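PDB 4H61: mediator of RNA polymerase II transcription subunit 6 from Schizosaccharomyces pombe, which forms part of the Mediator coactivator complex, which conveys signals from gene-specific regulators to the RNA polymerase II transcription machinery. Local coordinates for residues G21-E26 with Y103-E108; D60-L65 with Q72-H77. One frame throughout, in Å; residues are numbered along the deposited sequence.

Interaction 1 of 2, residues G21-E26 with Y103-E108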
loop_
_atom_site.group_PDB
_atom_site.type_symbol
_atom_site.label_atom_id
_atom_site.label_comp_id
_atom_site.label_asym_id
_atom_site.label_seq_id
_atom_site.Cartn_x
_atom_site.Cartn_y
_atom_site.Cartn_z
ATOM N N GLY A 21 7.079 -16.107 -11.687
ATOM C CA GLY A 21 6.831 -15.845 -13.095
ATOM C C GLY A 21 6.727 -14.371 -13.446
ATOM O O GLY A 21 5.998 -13.992 -14.368
ATOM N N GLY A 22 7.456 -13.539 -12.705
ATOM C CA GLY A 22 7.497 -12.109 -12.967
ATOM C C GLY A 22 6.477 -11.320 -12.169
ATOM O O GLY A 22 5.491 -11.870 -11.674
ATOM N N LEU A 23 6.706 -10.019 -12.046
ATOM C CA LEU A 23 5.815 -9.181 -11.253
ATOM C C LEU A 23 4.509 -8.898 -11.971
ATOM O O LEU A 23 4.487 -8.615 -13.169
ATOM C CB LEU A 23 6.489 -7.862 -10.863
ATOM C CG LEU A 23 7.640 -7.937 -9.861
ATOM C CD1 LEU A 23 8.034 -6.539 -9.393
ATOM C CD2 LEU A 23 7.269 -8.832 -8.682
ATOM N N ARG A 24 3.421 -8.980 -11.217
ATOM C CA ARG A 24 2.103 -8.619 -11.709
ATOM C C ARG A 24 1.360 -7.901 -10.590
ATOM O O ARG A 24 1.668 -8.103 -9.412
ATOM C CB ARG A 24 1.335 -9.869 -12.152
ATOM C CG ARG A 24 1.866 -10.511 -13.433
ATOM C CD ARG A 24 1.322 -11.925 -13.653
ATOM N NE ARG A 24 1.942 -12.912 -12.769
ATOM C CZ ARG A 24 1.325 -13.499 -11.745
ATOM N NH1 ARG A 24 0.059 -13.207 -11.472
ATOM N NH2 ARG A 24 1.975 -14.386 -10.997
ATOM N N THR A 25 0.395 -7.061 -10.958
ATOM C CA THR A 25 -0.471 -6.386 -9.990
ATOM C C THR A 25 -1.042 -7.397 -9.000
ATOM O O THR A 25 -1.184 -7.113 -7.810
ATOM C CB THR A 25 -1.630 -5.657 -10.700
ATOM O OG1 THR A 25 -1.098 -4.653 -11.571
ATOM C CG2 THR A 25 -2.563 -5.000 -9.695
ATOM N N GLU A 26 -1.337 -8.588 -9.515
ATOM C CA GLU A 26 -1.846 -9.704 -8.727
ATOM C C GLU A 26 -0.963 -10.056 -7.536
ATOM O O GLU A 26 -1.472 -10.486 -6.502
ATOM C CB GLU A 26 -2.011 -10.949 -9.612
ATOM C CG GLU A 26 -3.213 -10.920 -10.555
ATOM C CD GLU A 26 -2.990 -10.065 -11.796
ATOM O OE1 GLU A 26 -1.876 -9.525 -11.966
ATOM O OE2 GLU A 26 -3.936 -9.934 -12.605
ATOM N N TYR A 103 6.121 4.331 -2.000
ATOM C CA TYR A 103 7.267 3.557 -2.452
ATOM C C TYR A 103 7.128 3.261 -3.932
ATOM O O TYR A 103 6.017 3.140 -4.446
ATOM C CB TYR A 103 7.357 2.224 -1.690
ATOM C CG TYR A 103 7.115 2.335 -0.198
ATOM C CD1 TYR A 103 5.830 2.518 0.305
ATOM C CD2 TYR A 103 8.172 2.238 0.712
ATOM C CE1 TYR A 103 5.601 2.622 1.656
ATOM C CE2 TYR A 103 7.948 2.339 2.074
ATOM C CZ TYR A 103 6.655 2.528 2.536
ATOM O OH TYR A 103 6.399 2.632 3.881
ATOM N N PHE A 104 8.261 3.132 -4.612
ATOM C CA PHE A 104 8.264 2.711 -6.005
ATOM C C PHE A 104 8.722 1.268 -6.138
ATOM O O PHE A 104 9.646 0.830 -5.456
ATOM C CB PHE A 104 9.161 3.619 -6.842
ATOM C CG PHE A 104 8.627 5.013 -6.990
ATOM C CD1 PHE A 104 7.282 5.278 -6.777
ATOM C CD2 PHE A 104 9.465 6.059 -7.347
ATOM C CE1 PHE A 104 6.783 6.558 -6.913
ATOM C CE2 PHE A 104 8.973 7.346 -7.488
ATOM C CZ PHE A 104 7.634 7.594 -7.268
ATOM N N VAL A 105 8.044 0.525 -7.000
ATOM C CA VAL A 105 8.506 -0.792 -7.395
ATOM C C VAL A 105 8.846 -0.683 -8.872
ATOM O O VAL A 105 8.014 -0.944 -9.744
ATOM C CB VAL A 105 7.442 -1.882 -7.151
ATOM C CG1 VAL A 105 8.039 -3.260 -7.368
ATOM C CG2 VAL A 105 6.889 -1.775 -5.741
ATOM N N CYS A 106 10.075 -0.260 -9.140
ATOM C CA CYS A 106 10.513 0.008 -10.498
ATOM C C CYS A 106 11.538 -1.032 -10.927
ATOM O O CYS A 106 12.613 -1.129 -10.333
ATOM C CB CYS A 106 11.116 1.410 -10.569
ATOM S SG CYS A 106 11.332 2.041 -12.229
ATOM N N ASN A 107 11.201 -1.808 -11.953
ATOM C CA ASN A 107 12.062 -2.894 -12.424
ATOM C C ASN A 107 12.478 -3.842 -11.312
ATOM O O ASN A 107 13.646 -4.202 -11.212
ATOM C CB ASN A 107 13.307 -2.346 -13.126
ATOM C CG ASN A 107 12.990 -1.706 -14.456
ATOM O OD1 ASN A 107 12.817 -0.489 -14.544
ATOM N ND2 ASN A 107 12.906 -2.522 -15.504
ATOM N N GLU A 108 11.518 -4.217 -10.471
ATOM C CA GLU A 108 11.740 -5.136 -9.350
ATOM C C GLU A 108 12.554 -4.515 -8.204
ATOM O O GLU A 108 12.850 -5.176 -7.202
ATOM C CB GLU A 108 12.342 -6.460 -9.832
ATOM C CG GLU A 108 11.463 -7.168 -10.848
ATOM C CD GLU A 108 12.254 -7.928 -11.889
ATOM O OE1 GLU A 108 13.142 -8.721 -11.504
ATOM O OE2 GLU A 108 11.987 -7.729 -13.096
#
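Leu-23 and Glu-108 are the residues whose CA atoms come nearest, 7.4 Å apart, where the irregular segment 21-26 passes the turn that follows strand 97-106, and no backbone hydrogen bond joins the two. Gly-21, with positive phi, ends helix 14-19 in a Schellman motif. Gly-22 follows at backbone angles that call for a glycine, since a CB would jam against the preceding carbonyl O; the next residue, Leu-23, points toward segment 103-108. One methyl does most of the touching: Leu-23 CD1 lies 3.9 Å from Val-105 CG1 and 3.8 Å from Glu-108 CG. With CG anti to the carbonyl carbon (chi1 -69°) and CD1 in line beyond it, the leucine reaches across as an extended arm. Val-105 answers with a single branch, CG1, which stands anti to its own backbone N. Glu-108 takes part through its aliphatic CG, which also lies 4.0 Å from Leu-23 CG; its OE1 makes a long, weak ion pair with Arg-12. Asn-107 and Glu-108, both with positive phi, form the two-residue turn of a beta-hairpin, with angles close to type I', leading from strand 97-106 into 109-112. The contact is thus purely apolar, a loop leucine resting against the tip of a hairpin. Trp-84 of strand 83-91 ties the loop to the sheet: Leu-23 touches it, and its NE1 hydrogen-bonds Thr-25 OG1. Tyr-31 of helix 28-33 hydrogen-bonds Glu-108 O, and Phe-32 of that helix meets Tyr-103 edge-to-face, so this helix and the loop before it share one side of the sheet, while Phe-104 points to the other, where Tyr-117 of helix 115-135 meets it edge-to-face.

Interaction 2 of 2, residues D60-L65 with Q72-H77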
loop_
_atom_site.group_PDB
_atom_site.type_symbol
_atom_site.label_atom_id
_atom_site.label_comp_id
_atom_site.label_asym_id
_atom_site.label_seq_id
_atom_site.Cartn_x
_atom_site.Cartn_y
_atom_site.Cartn_z
ATOM N N ASP A 60 -11.426 -9.198 -2.822
ATOM C CA ASP A 60 -10.862 -7.876 -3.077
ATOM C C ASP A 60 -10.265 -7.251 -1.820
ATOM O O ASP A 60 -10.977 -6.972 -0.854
ATOM C CB ASP A 60 -11.921 -6.953 -3.676
ATOM C CG ASP A 60 -11.376 -5.580 -4.015
ATOM O OD1 ASP A 60 -10.685 -5.453 -5.047
ATOM O OD2 ASP A 60 -11.650 -4.625 -3.257
ATOM N N LEU A 61 -8.955 -7.033 -1.845
ATOM C CA LEU A 61 -8.237 -6.502 -0.694
ATOM C C LEU A 61 -8.762 -5.139 -0.266
ATOM O O LEU A 61 -9.049 -4.921 0.913
ATOM C CB LEU A 61 -6.750 -6.386 -1.017
ATOM C CG LEU A 61 -5.883 -5.727 0.053
ATOM C CD1 LEU A 61 -5.837 -6.589 1.309
ATOM C CD2 LEU A 61 -4.492 -5.470 -0.480
ATOM N N ASN A 62 -8.879 -4.228 -1.228
ATOM C CA ASN A 62 -9.313 -2.860 -0.957
ATOM C C ASN A 62 -10.653 -2.776 -0.236
ATOM O O ASN A 62 -10.882 -1.867 0.566
ATOM C CB ASN A 62 -9.377 -2.054 -2.253
ATOM C CG ASN A 62 -8.024 -1.886 -2.898
ATOM O OD1 ASN A 62 -7.825 -2.261 -4.053
ATOM N ND2 ASN A 62 -7.080 -1.319 -2.155
ATOM N N SER A 63 -11.544 -3.716 -0.523
ATOM C CA SER A 63 -12.830 -3.708 0.153
ATOM C C SER A 63 -12.653 -4.220 1.576
ATOM O O SER A 63 -13.316 -3.752 2.501
ATOM C CB SER A 63 -13.882 -4.516 -0.616
ATOM O OG SER A 63 -13.589 -5.897 -0.591
ATOM N N GLN A 64 -11.740 -5.165 1.756
ATOM C CA GLN A 64 -11.434 -5.657 3.094
ATOM C C GLN A 64 -10.793 -4.574 3.968
ATOM O O GLN A 64 -11.081 -4.476 5.165
ATOM C CB GLN A 64 -10.538 -6.893 3.023
ATOM C CG GLN A 64 -11.271 -8.170 2.637
ATOM C CD GLN A 64 -12.247 -8.636 3.709
ATOM O OE1 GLN A 64 -12.296 -8.081 4.809
ATOM N NE2 GLN A 64 -13.028 -9.661 3.389
ATOM N N LEU A 65 -9.937 -3.755 3.364
ATOM C CA LEU A 65 -9.263 -2.692 4.099
ATOM C C LEU A 65 -10.208 -1.585 4.583
ATOM O O LEU A 65 -9.951 -0.954 5.609
ATOM C CB LEU A 65 -8.119 -2.098 3.270
ATOM C CG LEU A 65 -6.960 -3.066 3.019
ATOM C CD1 LEU A 65 -5.901 -2.481 2.078
ATOM C CD2 LEU A 65 -6.338 -3.496 4.338
ATOM N N GLN A 72 -1.912 0.540 6.588
ATOM C CA GLN A 72 -2.339 -0.203 5.405
ATOM C C GLN A 72 -1.405 0.071 4.244
ATOM O O GLN A 72 -0.834 1.160 4.138
ATOM C CB GLN A 72 -3.773 0.168 4.991
ATOM C CG GLN A 72 -4.823 -0.024 6.076
ATOM C CD GLN A 72 -6.261 0.165 5.572
ATOM O OE1 GLN A 72 -6.520 0.919 4.620
ATOM N NE2 GLN A 72 -7.202 -0.526 6.218
ATOM N N PHE A 73 -1.257 -0.922 3.375
ATOM C CA PHE A 73 -0.516 -0.753 2.133
ATOM C C PHE A 73 -1.448 -0.985 0.955
ATOM O O PHE A 73 -2.131 -2.008 0.882
ATOM C CB PHE A 73 0.659 -1.726 2.071
ATOM C CG PHE A 73 1.697 -1.476 3.125
ATOM C CD1 PHE A 73 2.687 -0.521 2.927
ATOM C CD2 PHE A 73 1.673 -2.179 4.322
ATOM C CE1 PHE A 73 3.641 -0.280 3.899
ATOM C CE2 PHE A 73 2.629 -1.943 5.306
ATOM C CZ PHE A 73 3.614 -0.994 5.094
ATOM N N VAL A 74 -1.491 -0.030 0.036
ATOM C CA VAL A 74 -2.342 -0.168 -1.131
ATOM C C VAL A 74 -1.586 0.216 -2.388
ATOM O O VAL A 74 -0.616 0.982 -2.343
ATOM C CB VAL A 74 -3.629 0.691 -1.021
ATOM C CG1 VAL A 74 -4.390 0.355 0.252
ATOM C CG2 VAL A 74 -3.290 2.177 -1.064
ATOM N N ILE A 75 -2.031 -0.334 -3.511
ATOM C CA ILE A 75 -1.493 0.027 -4.810
ATOM C C ILE A 75 -2.269 1.224 -5.329
ATOM O O ILE A 75 -3.503 1.203 -5.370
ATOM C CB ILE A 75 -1.628 -1.144 -5.784
ATOM C CG1 ILE A 75 -0.894 -2.368 -5.224
ATOM C CG2 ILE A 75 -1.112 -0.753 -7.164
ATOM C CD1 ILE A 75 -1.217 -3.654 -5.931
ATOM N N ILE A 76 -1.555 2.279 -5.705
ATOM C CA ILE A 76 -2.215 3.501 -6.166
ATOM C C ILE A 76 -1.815 3.883 -7.587
ATOM O O ILE A 76 -2.273 4.895 -8.108
ATOM C CB ILE A 76 -1.932 4.689 -5.236
ATOM C CG1 ILE A 76 -0.453 5.098 -5.337
ATOM C CG2 ILE A 76 -2.330 4.345 -3.811
ATOM C CD1 ILE A 76 -0.053 6.191 -4.376
ATOM N N HIS A 77 -0.950 3.082 -8.200
ATOM C CA HIS A 77 -0.601 3.284 -9.597
ATOM C C HIS A 77 -0.086 2.004 -10.246
ATOM O O HIS A 77 0.716 1.283 -9.660
ATOM C CB HIS A 77 0.420 4.405 -9.758
ATOM C CG HIS A 77 0.588 4.852 -11.177
ATOM N ND1 HIS A 77 -0.263 5.755 -11.778
ATOM C CD2 HIS A 77 1.488 4.494 -12.126
ATOM C CE1 HIS A 77 0.117 5.947 -13.029
ATOM N NE2 HIS A 77 1.177 5.194 -13.265
#
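Gln-72 NE2 is gripped by two oxygens: it donates to Leu-65 O at 2.8 Å, with an N-H...O angle of 159°, and also to Asn-43 OD1 of helix 43-53. The motif is a short helix, 61-66, folded back by a tight connection onto the edge strand 70-79 of the four-stranded antiparallel sheet; the two short axes run 138° apart and approach to 9.9 Å. Leu-65 O lies almost in the plane of the Gln-72 amide, whereas the nitrogen itself sits tilted out of the Leu-65 carbonyl plane. Because Gln-72 OE1 accepts from Gln-89 NE2 on the neighbouring strand, both ends of this buried amide are engaged and its rotation is fixed. The glutamine, extended beyond CG, runs alongside Leu-65 and antiparallel to it, bringing NE2 within 3.5 Å of Leu-65 CB and 3.6 Å of Leu-65 CD2. The other methyl, Leu-65 CD1, reaches Val-74 CG1 at 3.7 Å. Leu-47 of helix 43-53 touches both Leu-61 and Leu-65, so a second helix packs on the same leucines. The start of helix 61-66 is secured by Asp-60 as N-cap: its OD2 accepts from Ser-63 N at 2.9 Å, and its backbone O takes Ser-63 OG as well as Gln-64 N. Further along the strand, Ile-76 and His-77 both face Val-85 in a classic beta bulge. At the outer edge of the contact, Asn-62, its CG anti to the carbonyl carbon (chi1 -64°), lays ND2 4.0 Å from Val-74 CG1.

From the N terminus, the chain leaves helix 14-19 through residues 21-26, then builds helices 28-33, 43-53 and 61-66 before entering the sheet. Interaction 2 closes a short loop, returning strand 70-79 onto helix 61-66 with six residues between the segments. Interaction 1 closes a loop of 76 residues, when strand 97-106 reaches the early segment, and interaction 2 is nested inside it. The centres lie about 16 Å apart, on the same sheet: one contact ties the loop between helices 14-19 and 28-33 to the hairpin of strands 97-106 and 109-112, the other a helix to the edge strand. They also touch directly, Thr-25 O packing on Ile-75 CD1 and Tyr-103 OH on Phe-73 CE1.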